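Local coordinates for type IV pilus assembly protein PilF (Pseudomonas aeruginosa, PDB 2HO1) that is an outer-membrane lipoprotein that binds the secretin subunit PilQ and is essential for its localization and assembly into the dodecameric pore of the type IV pilus, at residues V107-G112 against F144-L149; E162-S167 against P175-E180; L179-L184 against R195-L200; S211-I216 against S242-E247. All blocks are in the same frame, centred on the assembly; numbering follows the deposited sequence.

Contact 1: V107-G112 against F144-L149; sequences VLNNYG and FENLGL
Asn109 reaches with its amide toward Asn146, and the two side chains meet at about a right angle through a single polar pair. ND2 of Asn146 gives a hydrogen to OD1 of Asn109 at 2.8 Å, bent to an N-H...O angle of 145°. The acceptor lies close to the amide plane of Asn146, whereas the donor stands tilted from the carbonyl plane of Asn109 by 33°. With CG of Asn109 anti to the backbone N (chi1 -178°), the amide end comes nearer to the other helix than the start of the side chain does. Leu128 of helix 121-131 touches both asparagines, and Arg142 and Val143 touch Asn109. The two segments belong to TPR 3 and TPR 4, on helices 105-117 and 140-153, which makes this a joint between the first helices of consecutive tetratricopeptide repeats in the superhelix. Little surface is buried directly between them, 92 Å² in all. The chemistry is thus that of a directional amide-amide link, in which the carbonyl oxygen of a buried asparagine gains a donor from the next repeat.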
loop_
_atom_site.group_PDB
_atom_site.type_symbol
_atom_site.label_atom_id
_atom_site.label_comp_id
_atom_site.label_asym_id
_atom_site.label_seq_id
_atom_site.Cartn_x
_atom_site.Cartn_y
_atom_site.Cartn_z
ATOM N N VAL A 107 12.765 6.994 -4.949
ATOM C CA VAL A 107 12.307 8.355 -5.128
ATOM C C VAL A 107 10.913 8.534 -4.544
ATOM O O VAL A 107 10.639 9.572 -3.926
ATOM C CB VAL A 107 12.352 8.728 -6.611
ATOM C CG1 VAL A 107 11.770 10.122 -6.834
ATOM C CG2 VAL A 107 13.808 8.668 -7.084
ATOM N N LEU A 108 10.054 7.525 -4.690
ATOM C CA LEU A 108 8.730 7.609 -4.089
ATOM C C LEU A 108 8.899 7.719 -2.574
ATOM O O LEU A 108 8.164 8.450 -1.910
ATOM C CB LEU A 108 7.888 6.378 -4.421
ATOM C CG LEU A 108 7.277 6.352 -5.838
ATOM C CD1 LEU A 108 6.746 4.926 -6.138
ATOM C CD2 LEU A 108 6.128 7.411 -5.945
ATOM N N ASN A 109 9.875 7.016 -2.015
ATOM C CA ASN A 109 10.045 7.061 -0.569
ATOM C C ASN A 109 10.618 8.407 -0.116
ATOM O O ASN A 109 10.170 8.942 0.871
ATOM C CB ASN A 109 10.925 5.898 -0.080
ATOM C CG ASN A 109 11.077 5.889 1.436
ATOM O OD1 ASN A 109 10.092 5.866 2.179
ATOM N ND2 ASN A 109 12.304 5.904 1.898
ATOM N N ASN A 110 11.602 8.947 -0.846
ATOM C CA ASN A 110 12.166 10.244 -0.510
ATOM C C ASN A 110 11.063 11.324 -0.618
ATOM O O ASN A 110 10.970 12.214 0.232
ATOM C CB ASN A 110 13.308 10.601 -1.463
ATOM C CG ASN A 110 14.587 9.775 -1.199
ATOM O OD1 ASN A 110 14.730 9.169 -0.151
ATOM N ND2 ASN A 110 15.507 9.773 -2.147
ATOM N N TYR A 111 10.249 11.253 -1.671
ATOM C CA TYR A 111 9.175 12.219 -1.848
ATOM C C TYR A 111 8.111 12.094 -0.732
ATOM O O TYR A 111 7.673 13.108 -0.151
ATOM C CB TYR A 111 8.563 12.073 -3.255
ATOM C CG TYR A 111 7.498 13.121 -3.637
ATOM C CD1 TYR A 111 7.530 14.431 -3.111
ATOM C CD2 TYR A 111 6.505 12.815 -4.576
ATOM C CE1 TYR A 111 6.594 15.399 -3.525
ATOM C CE2 TYR A 111 5.573 13.772 -4.999
ATOM C CZ TYR A 111 5.622 15.066 -4.464
ATOM O OH TYR A 111 4.642 15.979 -4.829
ATOM N N GLY A 112 7.702 10.867 -0.409
ATOM C CA GLY A 112 6.735 10.699 0.661
ATOM C C GLY A 112 7.274 11.195 1.994
ATOM O O GLY A 112 6.511 11.699 2.870
ATOM N N PHE A 144 8.191 1.416 5.135
ATOM C CA PHE A 144 7.223 1.039 6.154
ATOM C C PHE A 144 7.343 1.889 7.416
ATOM O O PHE A 144 6.345 2.112 8.128
ATOM C CB PHE A 144 7.344 -0.435 6.516
ATOM C CG PHE A 144 6.766 -1.346 5.478
ATOM C CD1 PHE A 144 5.432 -1.214 5.083
ATOM C CD2 PHE A 144 7.550 -2.312 4.858
ATOM C CE1 PHE A 144 4.894 -2.010 4.099
ATOM C CE2 PHE A 144 6.992 -3.114 3.859
ATOM C CZ PHE A 144 5.661 -2.952 3.490
ATOM N N GLU A 145 8.555 2.322 7.734
ATOM C CA GLU A 145 8.698 3.211 8.872
ATOM C C GLU A 145 7.887 4.489 8.552
ATOM O O GLU A 145 7.137 4.984 9.382
ATOM C CB GLU A 145 10.159 3.608 9.084
ATOM C CG GLU A 145 10.313 4.653 10.192
ATOM C CD GLU A 145 11.746 5.092 10.410
ATOM O OE1 GLU A 145 12.466 5.340 9.412
ATOM O OE2 GLU A 145 12.144 5.194 11.593
ATOM N N ASN A 146 8.050 5.017 7.346
ATOM C CA ASN A 146 7.338 6.228 6.941
ATOM C C ASN A 146 5.820 6.073 6.950
ATOM O O ASN A 146 5.105 6.992 7.333
ATOM C CB ASN A 146 7.830 6.717 5.576
ATOM C CG ASN A 146 9.186 7.381 5.672
ATOM O OD1 ASN A 146 9.546 7.895 6.728
ATOM N ND2 ASN A 146 9.941 7.376 4.582
ATOM N N LEU A 147 5.338 4.908 6.552
ATOM C CA LEU A 147 3.906 4.632 6.567
ATOM C C LEU A 147 3.443 4.671 8.016
ATOM O O LEU A 147 2.351 5.163 8.324
ATOM C CB LEU A 147 3.629 3.266 5.923
ATOM C CG LEU A 147 3.660 3.311 4.385
ATOM C CD1 LEU A 147 3.667 1.873 3.805
ATOM C CD2 LEU A 147 2.456 4.083 3.858
ATOM N N GLY A 148 4.268 4.148 8.920
ATOM C CA GLY A 148 3.922 4.191 10.339
ATOM C C GLY A 148 3.902 5.616 10.901
ATOM O O GLY A 148 2.985 6.001 11.625
ATOM N N LEU A 149 4.898 6.422 10.562
ATOM C CA LEU A 149 4.913 7.786 11.073
ATOM C C LEU A 149 3.715 8.574 10.534
ATOM O O LEU A 149 3.059 9.295 11.296
ATOM C CB LEU A 149 6.240 8.475 10.723
ATOM C CG LEU A 149 7.485 7.907 11.422
ATOM C CD1 LEU A 149 8.714 8.366 10.682
ATOM C CD2 LEU A 149 7.566 8.331 12.883
#

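Contact 2: E162-S167 against P175-E180; sequences EYFEKS and PSVALE
The phenyl ring of Phe164 carries Glu180 CB over one face, while Val177 CG1 approaches the same ring obliquely. CB of Glu180 stands 4.0 Å from the centroid of the Phe164 ring and 22° off its normal, a CH-pi contact displaced toward the CE2 and CZ rim. CG of Glu180 then runs on past CZ, and a bend at chi2 turns the carboxylate off the ring, its plane 44° from that of the phenyl. Its charge is met by Arg210, which forms a salt bridge with OE2. Val177 spreads its two methyls along the neighbouring helix: CG1 lies 3.9 Å from Phe164 CB and 3.7 Å from Phe164 O, and CG2 comes 4.0 Å from Ser167 OG. That hydroxyl is hydrogen-bonded to Ser141 O and Gln174 NE2, so the methyl packs against an oxygen already engaged. Segments 162-167 and 175-180 run roughly antiparallel (150°), their axes 9.9 Å apart, and join the second helix of TPR 4 to the first of TPR 5, the stacking step by which tetratricopeptide repeats build a superhelix. Across this interface the glutamate serves in two ways, its aliphatic root packing on an aromatic face and its carboxylate paired with an arginine.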
loop_
_atom_site.group_PDB
_atom_site.type_symbol
_atom_site.label_atom_id
_atom_site.label_comp_id
_atom_site.label_asym_id
_atom_site.label_seq_id
_atom_site.Cartn_x
_atom_site.Cartn_y
_atom_site.Cartn_z
ATOM N N GLU A 162 1.201 -1.597 13.117
ATOM C CA GLU A 162 1.375 -2.646 12.110
ATOM C C GLU A 162 2.459 -2.260 11.097
ATOM O O GLU A 162 3.249 -3.098 10.688
ATOM C CB GLU A 162 0.041 -2.986 11.411
ATOM C CG GLU A 162 -0.916 -3.695 12.364
ATOM C CD GLU A 162 -2.159 -4.303 11.713
ATOM O OE1 GLU A 162 -2.072 -4.929 10.622
ATOM O OE2 GLU A 162 -3.239 -4.175 12.335
ATOM N N TYR A 163 2.519 -0.992 10.708
ATOM C CA TYR A 163 3.537 -0.576 9.772
ATOM C C TYR A 163 4.902 -0.665 10.435
ATOM O O TYR A 163 5.849 -1.162 9.834
ATOM C CB TYR A 163 3.261 0.836 9.251
ATOM C CG TYR A 163 2.197 0.866 8.150
ATOM C CD1 TYR A 163 2.294 0.027 7.022
ATOM C CD2 TYR A 163 1.110 1.743 8.223
ATOM C CE1 TYR A 163 1.329 0.067 5.991
ATOM C CE2 TYR A 163 0.159 1.790 7.212
ATOM C CZ TYR A 163 0.269 0.965 6.109
ATOM O OH TYR A 163 -0.648 1.075 5.112
ATOM N N PHE A 164 5.010 -0.205 11.679
ATOM C CA PHE A 164 6.278 -0.295 12.394
ATOM C C PHE A 164 6.762 -1.748 12.539
ATOM O O PHE A 164 7.953 -2.015 12.397
ATOM C CB PHE A 164 6.179 0.389 13.765
ATOM C CG PHE A 164 6.072 1.902 13.675
ATOM C CD1 PHE A 164 6.849 2.610 12.761
ATOM C CD2 PHE A 164 5.202 2.610 14.504
ATOM C CE1 PHE A 164 6.749 3.997 12.677
ATOM C CE2 PHE A 164 5.097 3.981 14.428
ATOM C CZ PHE A 164 5.863 4.681 13.520
ATOM N N GLU A 165 5.849 -2.678 12.810
ATOM C CA GLU A 165 6.239 -4.077 12.907
ATOM C C GLU A 165 6.770 -4.597 11.569
ATOM O O GLU A 165 7.724 -5.392 11.544
ATOM C CB GLU A 165 5.061 -4.937 13.385
ATOM C CG GLU A 165 4.790 -4.790 14.866
ATOM C CD GLU A 165 3.431 -5.337 15.291
ATOM O OE1 GLU A 165 2.576 -5.586 14.412
ATOM O OE2 GLU A 165 3.202 -5.490 16.512
ATOM N N LYS A 166 6.162 -4.173 10.455
ATOM C CA LYS A 166 6.655 -4.611 9.148
ATOM C C LYS A 166 8.085 -4.093 8.938
ATOM O O LYS A 166 8.963 -4.809 8.409
ATOM C CB LYS A 166 5.746 -4.119 7.991
ATOM C CG LYS A 166 4.325 -4.699 7.977
ATOM C CD LYS A 166 3.572 -4.262 6.726
ATOM C CE LYS A 166 2.071 -4.316 6.935
ATOM N NZ LYS A 166 1.513 -5.687 7.222
ATOM N N SER A 167 8.323 -2.845 9.342
ATOM C CA SER A 167 9.659 -2.259 9.198
ATOM C C SER A 167 10.719 -3.052 10.006
ATOM O O SER A 167 11.806 -3.328 9.514
ATOM C CB SER A 167 9.644 -0.802 9.673
ATOM O OG SER A 167 10.846 -0.125 9.365
ATOM N N PRO A 175 16.797 1.445 16.063
ATOM C CA PRO A 175 16.438 1.999 17.377
ATOM C C PRO A 175 15.263 2.975 17.330
ATOM O O PRO A 175 14.401 2.935 18.193
ATOM C CB PRO A 175 17.730 2.680 17.826
ATOM C CG PRO A 175 18.796 1.809 17.190
ATOM C CD PRO A 175 18.240 1.606 15.799
ATOM N N SER A 176 15.222 3.848 16.323
ATOM C CA SER A 176 14.140 4.815 16.227
ATOM C C SER A 176 12.759 4.170 16.064
ATOM O O SER A 176 11.782 4.681 16.606
ATOM C CB SER A 176 14.397 5.824 15.097
ATOM O OG SER A 176 14.258 5.252 13.808
ATOM N N VAL A 177 12.678 3.055 15.335
ATOM C CA VAL A 177 11.407 2.353 15.156
ATOM C C VAL A 177 11.072 1.645 16.455
ATOM O O VAL A 177 9.926 1.642 16.900
ATOM C CB VAL A 177 11.440 1.303 13.980
ATOM C CG1 VAL A 177 10.083 0.548 13.901
ATOM C CG2 VAL A 177 11.717 2.009 12.658
ATOM N N ALA A 178 12.075 1.047 17.079
ATOM C CA ALA A 178 11.852 0.370 18.352
ATOM C C ALA A 178 11.275 1.336 19.373
ATOM O O ALA A 178 10.446 0.948 20.211
ATOM C CB ALA A 178 13.142 -0.196 18.872
ATOM N N LEU A 179 11.719 2.590 19.320
ATOM C CA LEU A 179 11.229 3.607 20.255
ATOM C C LEU A 179 9.766 3.927 19.999
ATOM O O LEU A 179 8.990 4.067 20.947
ATOM C CB LEU A 179 12.067 4.897 20.157
ATOM C CG LEU A 179 11.542 6.102 20.942
ATOM C CD1 LEU A 179 11.694 5.871 22.435
ATOM C CD2 LEU A 179 12.335 7.336 20.507
ATOM N N GLU A 180 9.378 4.037 18.721
ATOM C CA GLU A 180 7.980 4.327 18.408
ATOM C C GLU A 180 7.125 3.150 18.862
ATOM O O GLU A 180 6.024 3.345 19.361
ATOM C CB GLU A 180 7.781 4.579 16.912
ATOM C CG GLU A 180 8.476 5.815 16.368
ATOM C CD GLU A 180 8.070 7.098 17.089
ATOM O OE1 GLU A 180 6.893 7.250 17.447
ATOM O OE2 GLU A 180 8.938 7.964 17.290
#

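Contact 3: L179-L184 against R195-L200; sequences LEMADL and RQYYDL
Two bends in the side chain of Met181, at chi2 (-63°) and chi3 (-55°), curl this selenomethionine over the ring of Tyr197, whose CG is turned anti to its own carbonyl carbon to meet it. The root of the chain lies over the ring: CB of Met181 sits 3.9 Å from the centroid of the Tyr197 ring, a CH-pi contact. Farther out the selenium SE of Met181 stands above that face at 5.1 Å from the Tyr197 centroid, a Met-aromatic contact at a distance, and the terminal CE returns to 3.8 Å from Tyr197 CE2. Beside this pair Ala182 fills the closest point between the backbones. Its CB lies 3.7 Å from Tyr198 N and 4.0 Å from Tyr198 CB, near the plane and at the edge of the Tyr198 ring, and its small size suits axes only 7.7 Å apart. Segments 179-184 and 195-200 run roughly antiparallel (155°) on the two helices of TPR 5, and this is the intrarepeat helix-turn-helix packing that defines the tetratricopeptide fold, with a small residue at the tight crossing. Leu168 of the preceding repeat touches both Met181 and Tyr197, while Tyr198 OH bonds to Ser211 O and Gln207 NE2. Cohesion between the two segments thus rests on CH-pi and methyl packing, the long selenium contact being secondary, while Glu180 and Asp183 pair with Arg210 outside them.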
loop_
_atom_site.group_PDB
_atom_site.type_symbol
_atom_site.label_atom_id
_atom_site.label_comp_id
_atom_site.label_asym_id
_atom_site.label_seq_id
_atom_site.Cartn_x
_atom_site.Cartn_y
_atom_site.Cartn_z
ATOM N N LEU A 179 11.719 2.590 19.320
ATOM C CA LEU A 179 11.229 3.607 20.255
ATOM C C LEU A 179 9.766 3.927 19.999
ATOM O O LEU A 179 8.990 4.067 20.947
ATOM C CB LEU A 179 12.067 4.897 20.157
ATOM C CG LEU A 179 11.542 6.102 20.942
ATOM C CD1 LEU A 179 11.694 5.871 22.435
ATOM C CD2 LEU A 179 12.335 7.336 20.507
ATOM N N GLU A 180 9.378 4.037 18.721
ATOM C CA GLU A 180 7.980 4.327 18.408
ATOM C C GLU A 180 7.125 3.150 18.862
ATOM O O GLU A 180 6.024 3.345 19.361
ATOM C CB GLU A 180 7.781 4.579 16.912
ATOM C CG GLU A 180 8.476 5.815 16.368
ATOM C CD GLU A 180 8.070 7.098 17.089
ATOM O OE1 GLU A 180 6.893 7.250 17.447
ATOM O OE2 GLU A 180 8.938 7.964 17.290
HETATM N N MSE A 181 7.640 1.928 18.721
HETATM C CA MSE A 181 6.896 0.746 19.175
HETATM C C MSE A 181 6.737 0.803 20.688
HETATM O O MSE A 181 5.637 0.607 21.219
HETATM C CB MSE A 181 7.615 -0.560 18.793
HETATM C CG MSE A 181 7.467 -1.006 17.332
HETATM SE SE MSE A 181 5.638 -1.418 16.829
HETATM C CE MSE A 181 5.197 -2.708 18.161
ATOM N N ALA A 182 7.838 1.059 21.393
ATOM C CA ALA A 182 7.788 1.138 22.862
ATOM C C ALA A 182 6.742 2.163 23.312
ATOM O O ALA A 182 5.940 1.906 24.230
ATOM C CB ALA A 182 9.184 1.525 23.428
ATOM N N ASP A 183 6.738 3.326 22.669
ATOM C CA ASP A 183 5.783 4.349 23.051
ATOM C C ASP A 183 4.347 3.874 22.840
ATOM O O ASP A 183 3.483 4.061 23.704
ATOM C CB ASP A 183 6.055 5.638 22.270
ATOM C CG ASP A 183 5.382 6.861 22.898
ATOM O OD1 ASP A 183 5.335 6.955 24.155
ATOM O OD2 ASP A 183 4.911 7.738 22.138
ATOM N N LEU A 184 4.084 3.249 21.695
ATOM C CA LEU A 184 2.733 2.778 21.422
ATOM C C LEU A 184 2.309 1.731 22.420
ATOM O O LEU A 184 1.233 1.823 22.993
ATOM C CB LEU A 184 2.639 2.208 20.013
ATOM C CG LEU A 184 2.752 3.265 18.923
ATOM C CD1 LEU A 184 2.886 2.579 17.574
ATOM C CD2 LEU A 184 1.547 4.168 18.973
ATOM N N ARG A 195 8.525 -2.552 27.142
ATOM C CA ARG A 195 9.841 -2.608 27.745
ATOM C C ARG A 195 10.818 -3.304 26.832
ATOM O O ARG A 195 11.970 -2.902 26.678
ATOM C CB ARG A 195 9.758 -3.371 29.052
ATOM C CG ARG A 195 11.105 -3.606 29.681
ATOM C CD ARG A 195 10.957 -4.245 31.028
ATOM N NE ARG A 195 12.153 -4.024 31.822
ATOM C CZ ARG A 195 12.372 -4.601 32.995
ATOM N NH1 ARG A 195 11.470 -5.439 33.493
ATOM N NH2 ARG A 195 13.484 -4.325 33.672
ATOM N N GLN A 196 10.357 -4.377 26.224
ATOM C CA GLN A 196 11.214 -5.115 25.326
ATOM C C GLN A 196 11.697 -4.250 24.195
ATOM O O GLN A 196 12.895 -4.218 23.914
ATOM C CB GLN A 196 10.477 -6.316 24.768
ATOM C CG GLN A 196 10.291 -7.420 25.787
ATOM C CD GLN A 196 9.643 -8.626 25.182
ATOM O OE1 GLN A 196 8.416 -8.656 24.990
ATOM N NE2 GLN A 196 10.458 -9.631 24.845
ATOM N N TYR A 197 10.770 -3.550 23.539
ATOM C CA TYR A 197 11.142 -2.690 22.428
ATOM C C TYR A 197 11.994 -1.524 22.928
ATOM O O TYR A 197 12.906 -1.071 22.241
ATOM C CB TYR A 197 9.887 -2.191 21.695
ATOM C CG TYR A 197 9.355 -3.182 20.681
ATOM C CD1 TYR A 197 9.999 -3.378 19.462
ATOM C CD2 TYR A 197 8.218 -3.946 20.956
ATOM C CE1 TYR A 197 9.524 -4.310 18.540
ATOM C CE2 TYR A 197 7.729 -4.874 20.045
ATOM C CZ TYR A 197 8.379 -5.054 18.837
ATOM O OH TYR A 197 7.854 -5.938 17.901
ATOM N N TYR A 198 11.710 -1.052 24.133
ATOM C CA TYR A 198 12.496 0.040 24.675
ATOM C C TYR A 198 13.949 -0.410 24.841
ATOM O O TYR A 198 14.883 0.256 24.380
ATOM C CB TYR A 198 11.974 0.483 26.029
ATOM C CG TYR A 198 12.649 1.743 26.486
ATOM C CD1 TYR A 198 13.834 1.695 27.233
ATOM C CD2 TYR A 198 12.121 2.995 26.157
ATOM C CE1 TYR A 198 14.473 2.863 27.645
ATOM C CE2 TYR A 198 12.745 4.165 26.552
ATOM C CZ TYR A 198 13.922 4.100 27.298
ATOM O OH TYR A 198 14.544 5.273 27.680
ATOM N N ASP A 199 14.145 -1.548 25.496
ATOM C CA ASP A 199 15.503 -2.036 25.682
ATOM C C ASP A 199 16.205 -2.148 24.329
ATOM O O ASP A 199 17.374 -1.791 24.210
ATOM C CB ASP A 199 15.502 -3.381 26.423
ATOM C CG ASP A 199 14.936 -3.267 27.826
ATOM O OD1 ASP A 199 15.129 -2.209 28.460
ATOM O OD2 ASP A 199 14.297 -4.228 28.309
ATOM N N LEU A 200 15.496 -2.617 23.302
ATOM C CA LEU A 200 16.107 -2.740 21.979
ATOM C C LEU A 200 16.500 -1.355 21.481
ATOM O O LEU A 200 17.538 -1.177 20.836
ATOM C CB LEU A 200 15.145 -3.401 20.985
ATOM C CG LEU A 200 15.655 -3.617 19.549
ATOM C CD1 LEU A 200 16.851 -4.570 19.533
ATOM C CD2 LEU A 200 14.523 -4.175 18.695
#

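Contact 4: S211-I216 against S242-E247; sequences SLLLGI and SLEYQE
Apolar contact comes first, and Leu213 supplies one whole side of it. The leucine points from helix 209-221 toward the start of helix 243-249, and with CG anti to the backbone N (chi1 -177°) its branch faces that helix. Both methyls come to Glu244, and one of them also reaches Glu247. CD2 of Leu213 lies 4.0 Å from CG of Glu244, with CB of the leucine also beside that methylene, as the two side chains pass at a slant. The other methyl, CD1, rests 3.9 Å from Glu244 O and so packs on the backbone of the helix rather than on a side chain. Glu244 sets out toward the leucine but bends at chi2 (76°), which takes its carboxylate away while its aliphatic part stays in contact; Ala209 also touches it.

These segments place the final helix 243-249 against the first helix of TPR 6. The arrangement resembles the way tetratricopeptide arrays often end, with an additional helix packed on the last repeat. Helix 225-238 lies between them in sequence, and its Tyr231 touches Leu212 and Ile216.

The polar interactions lie at the margins. Glu247 crosses Leu213 at about a right angle, extended beyond CG, and its OE2 passes 3.9 Å from Leu213 CD2 in van der Waals contact. OE1 of the same carboxylate forms a salt bridge with Arg217, a turn farther along the leucine's own helix. Within 242-247 itself, Ser242 is the N-cap: its OG accepts from Tyr245 N at 3.1 Å, with an N-H...O angle of 156°.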
loop_
_atom_site.group_PDB
_atom_site.type_symbol
_atom_site.label_atom_id
_atom_site.label_comp_id
_atom_site.label_asym_id
_atom_site.label_seq_id
_atom_site.Cartn_x
_atom_site.Cartn_y
_atom_site.Cartn_z
ATOM N N SER A 211 12.538 10.029 25.092
ATOM C CA SER A 211 12.873 8.661 25.436
ATOM C C SER A 211 13.290 8.447 26.888
ATOM O O SER A 211 13.018 7.378 27.451
ATOM C CB SER A 211 13.926 8.093 24.484
ATOM O OG SER A 211 15.155 8.759 24.581
ATOM N N LEU A 212 13.924 9.448 27.500
ATOM C CA LEU A 212 14.331 9.329 28.899
ATOM C C LEU A 212 13.076 9.239 29.753
ATOM O O LEU A 212 13.001 8.416 30.665
ATOM C CB LEU A 212 15.200 10.533 29.348
ATOM C CG LEU A 212 16.621 10.523 28.772
ATOM C CD1 LEU A 212 17.300 11.872 28.976
ATOM C CD2 LEU A 212 17.429 9.386 29.417
ATOM N N LEU A 213 12.078 10.057 29.445
ATOM C CA LEU A 213 10.848 10.039 30.220
ATOM C C LEU A 213 10.097 8.713 30.047
ATOM O O LEU A 213 9.518 8.184 31.010
ATOM C CB LEU A 213 9.947 11.193 29.821
ATOM C CG LEU A 213 8.664 11.292 30.648
ATOM C CD1 LEU A 213 8.999 11.634 32.101
ATOM C CD2 LEU A 213 7.765 12.346 30.055
ATOM N N LEU A 214 10.111 8.177 28.826
ATOM C CA LEU A 214 9.436 6.911 28.550
ATOM C C LEU A 214 10.135 5.815 29.348
ATOM O O LEU A 214 9.477 4.964 29.947
ATOM C CB LEU A 214 9.467 6.579 27.041
ATOM C CG LEU A 214 8.972 5.188 26.582
ATOM C CD1 LEU A 214 7.545 4.935 27.105
ATOM C CD2 LEU A 214 9.007 5.092 25.041
ATOM N N GLY A 215 11.467 5.838 29.343
ATOM C CA GLY A 215 12.237 4.846 30.076
ATOM C C GLY A 215 12.014 4.977 31.575
ATOM O O GLY A 215 11.974 3.989 32.309
ATOM N N ILE A 216 11.889 6.213 32.040
ATOM C CA ILE A 216 11.631 6.472 33.444
ATOM C C ILE A 216 10.285 5.889 33.831
ATOM O O ILE A 216 10.176 5.171 34.821
ATOM C CB ILE A 216 11.646 7.973 33.762
ATOM C CG1 ILE A 216 13.084 8.484 33.854
ATOM C CG2 ILE A 216 10.900 8.245 35.055
ATOM C CD1 ILE A 216 13.199 9.986 33.825
ATOM N N SER A 242 13.193 21.122 29.310
ATOM C CA SER A 242 12.199 20.356 28.556
ATOM C C SER A 242 10.901 20.166 29.328
ATOM O O SER A 242 10.887 20.237 30.555
ATOM C CB SER A 242 12.761 18.984 28.198
ATOM O OG SER A 242 13.043 18.238 29.366
ATOM N N LEU A 243 9.807 19.945 28.603
ATOM C CA LEU A 243 8.528 19.704 29.248
ATOM C C LEU A 243 8.634 18.342 29.926
ATOM O O LEU A 243 8.020 18.111 30.970
ATOM C CB LEU A 243 7.388 19.691 28.229
ATOM C CG LEU A 243 6.076 19.095 28.770
ATOM C CD1 LEU A 243 5.709 19.760 30.092
ATOM C CD2 LEU A 243 4.954 19.268 27.758
ATOM N N GLU A 244 9.424 17.451 29.330
ATOM C CA GLU A 244 9.616 16.117 29.884
ATOM C C GLU A 244 10.158 16.177 31.300
ATOM O O GLU A 244 9.676 15.465 32.178
ATOM C CB GLU A 244 10.589 15.295 29.038
ATOM C CG GLU A 244 10.009 14.712 27.761
ATOM C CD GLU A 244 9.835 15.735 26.651
ATOM O OE1 GLU A 244 10.361 16.869 26.768
ATOM O OE2 GLU A 244 9.181 15.392 25.647
ATOM N N TYR A 245 11.173 17.011 31.525
ATOM C CA TYR A 245 11.749 17.112 32.862
ATOM C C TYR A 245 10.747 17.691 33.857
ATOM O O TYR A 245 10.729 17.328 35.032
ATOM C CB TYR A 245 13.002 17.978 32.857
ATOM C CG TYR A 245 13.619 18.066 34.223
ATOM C CD1 TYR A 245 14.064 16.917 34.880
ATOM C CD2 TYR A 245 13.730 19.289 34.881
ATOM C CE1 TYR A 245 14.606 16.980 36.162
ATOM C CE2 TYR A 245 14.274 19.367 36.163
ATOM C CZ TYR A 245 14.710 18.210 36.798
ATOM O OH TYR A 245 15.261 18.286 38.062
ATOM N N GLN A 246 9.922 18.601 33.370
ATOM C CA GLN A 246 8.904 19.228 34.182
ATOM C C GLN A 246 7.948 18.147 34.694
ATOM O O GLN A 246 7.630 18.090 35.885
ATOM C CB GLN A 246 8.155 20.245 33.326
ATOM C CG GLN A 246 6.933 20.845 33.969
ATOM C CD GLN A 246 6.131 21.676 32.987
ATOM O OE1 GLN A 246 6.602 22.708 32.503
ATOM N NE2 GLN A 246 4.914 21.223 32.676
ATOM N N GLU A 247 7.499 17.286 33.783
ATOM C CA GLU A 247 6.588 16.201 34.132
ATOM C C GLU A 247 7.265 15.213 35.074
ATOM O O GLU A 247 6.650 14.713 36.007
ATOM C CB GLU A 247 6.137 15.452 32.879
ATOM C CG GLU A 247 5.537 16.315 31.802
ATOM C CD GLU A 247 5.124 15.504 30.593
ATOM O OE1 GLU A 247 4.145 14.738 30.701
ATOM O OE2 GLU A 247 5.784 15.618 29.539
#

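From the N terminus, contact 1 closes a loop of 31 residues and joins TPR 3 to TPR 4 through their first helices. Contact 2 follows in series, linking the second helix of TPR 4 to the first of TPR 5 across a short turn. Contact 3 starts where contact 2 ends: they share Leu179 and Glu180 on helix 175-187, and contact 3 brings together the two helices of TPR 5. Contact 4 closes last, holding helix 243-249 to TPR 6. None of the loops encloses another. Neighbours nevertheless meet in space, as Glu145 reaches Ser176 between contacts 1 and 2, and Tyr198 reaches Ser211 between contacts 3 and 4.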